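Local structure of exoglucanase A (Cellulomonas fimi, 7CBD) at residues V174-A177 against L178-H182. The protein hydrolyses the beta-1,4-glucosidic linkages of cellulose with inversion of anomeric configuration, releasing cellobiose from non-reducing chain ends, through its family 6 catalytic domain. Residues are numbered along the deposited sequence; the frame is centred on the assembly and turned at random.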
# COMPACT_ATOMS: atom_id res chain seq x y z
N VAL A 174 9.69 11.22 10.44
CA VAL A 174 8.65 10.34 10.96
C VAL A 174 8.32 10.70 12.40
O VAL A 174 7.15 10.71 12.80
CB VAL A 174 9.01 8.85 10.77
CG1 VAL A 174 8.00 7.96 11.50
CG2 VAL A 174 9.05 8.50 9.30
N LYS A 175 9.33 11.01 13.22
CA LYS A 175 9.06 11.48 14.58
C LYS A 175 8.14 12.69 14.57
O LYS A 175 7.17 12.75 15.34
CB LYS A 175 10.37 11.81 15.31
CG LYS A 175 10.13 12.59 16.61
CD LYS A 175 11.40 12.97 17.34
CE LYS A 175 11.16 14.13 18.33
NZ LYS A 175 10.17 13.84 19.42
N TYR A 176 8.41 13.66 13.70
CA TYR A 176 7.61 14.87 13.66
C TYR A 176 6.18 14.57 13.23
O TYR A 176 5.22 15.07 13.82
CB TYR A 176 8.25 15.88 12.71
CG TYR A 176 7.65 17.27 12.80
CD1 TYR A 176 8.07 18.16 13.79
CD2 TYR A 176 6.66 17.68 11.91
CE1 TYR A 176 7.53 19.43 13.87
CE2 TYR A 176 6.12 18.95 11.99
CZ TYR A 176 6.55 19.81 12.98
OH TYR A 176 6.00 21.07 13.06
N ALA A 177 6.02 13.75 12.18
CA ALA A 177 4.69 13.36 11.73
C ALA A 177 3.92 12.68 12.85
O ALA A 177 2.77 13.03 13.13
CB ALA A 177 4.81 12.43 10.52
N LEU A 178 4.56 11.72 13.52
CA LEU A 178 3.90 11.00 14.61
C LEU A 178 3.54 11.94 15.76
O LEU A 178 2.43 11.86 16.31
CB LEU A 178 4.79 9.87 15.11
CG LEU A 178 4.97 8.68 14.16
CD1 LEU A 178 5.99 7.73 14.75
CD2 LEU A 178 3.66 7.95 13.92
N ASP A 179 4.46 12.84 16.14
CA ASP A 179 4.18 13.75 17.24
C ASP A 179 2.99 14.64 16.92
O ASP A 179 2.08 14.82 17.75
CB ASP A 179 5.41 14.63 17.53
CG ASP A 179 6.51 13.91 18.31
OD1 ASP A 179 6.25 12.85 18.93
OD2 ASP A 179 7.64 14.43 18.32
N LYS A 180 2.97 15.22 15.71
CA LYS A 180 1.90 16.15 15.35
C LYS A 180 0.57 15.43 15.19
O LYS A 180 -0.47 15.95 15.60
CB LYS A 180 2.27 16.90 14.07
CG LYS A 180 3.43 17.86 14.26
CD LYS A 180 2.98 19.13 14.95
CE LYS A 180 2.11 19.97 14.02
NZ LYS A 180 1.90 21.37 14.50
N LEU A 181 0.59 14.25 14.57
CA LEU A 181 -0.66 13.55 14.28
C LEU A 181 -1.21 12.85 15.52
O LEU A 181 -2.43 12.84 15.74
CB LEU A 181 -0.45 12.56 13.14
CG LEU A 181 -0.18 13.20 11.78
CD1 LEU A 181 0.13 12.16 10.74
CD2 LEU A 181 -1.34 14.04 11.34
N HIS A 182 -0.34 12.24 16.33
CA HIS A 182 -0.84 11.57 17.52
C HIS A 182 -1.47 12.55 18.51
O HIS A 182 -2.33 12.16 19.30
CB HIS A 182 0.25 10.75 18.20
CG HIS A 182 -0.21 10.14 19.48
ND1 HIS A 182 -1.19 9.18 19.53
CD2 HIS A 182 0.13 10.40 20.76
CE1 HIS A 182 -1.42 8.85 20.79
NE2 HIS A 182 -0.64 9.58 21.56
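Lys175 and Asp179, one helical turn apart, form a salt bridge in which NZ reaches OD2 at 2.8 Å on the syn lone pair, the side facing OD1. The lysine runs extended as far as CE and bends only at its last torsion (chi4 61°), which swings NZ round to the carboxylate. Both ends of the pair are tied further: NZ also donates to Ser218 O, and Asp179 OD1 accepts from Thr220 N, so the bridge links the helix to the C-terminal end of helix 202-218 and the loop after it.

One residue further along, Tyr176 and Lys180 lie alongside each other and point the same way. Lys180 CG sits over one face of the ring, 4.0 Å from its centroid and 22° off the normal, a CH-pi contact displaced toward the CE2 rim. Bends at chi2 and chi3 keep the lysine chain alongside the ring, with CD about equally distant from CZ and OH of Tyr176. That hydroxyl is hydrogen-bonded to Asp126 of helix 114-132, to which Lys180 NZ makes a long, weak ion pair.

These pairs belong to the C-terminal turns of helix 161-182, which packs on the parallel strands of the distorted barrel of glycoside hydrolase family 6. Its regular i to i+4 bonding includes Leu178 N to Val174 O (2.9 Å). On the sheet-facing side Val174 CG1 meets Leu178 CD1 at 3.8 Å. The two branched side chains lie side by side and pack on strand 187-192, Val174 against Ile191 and Leu178 against Asn189.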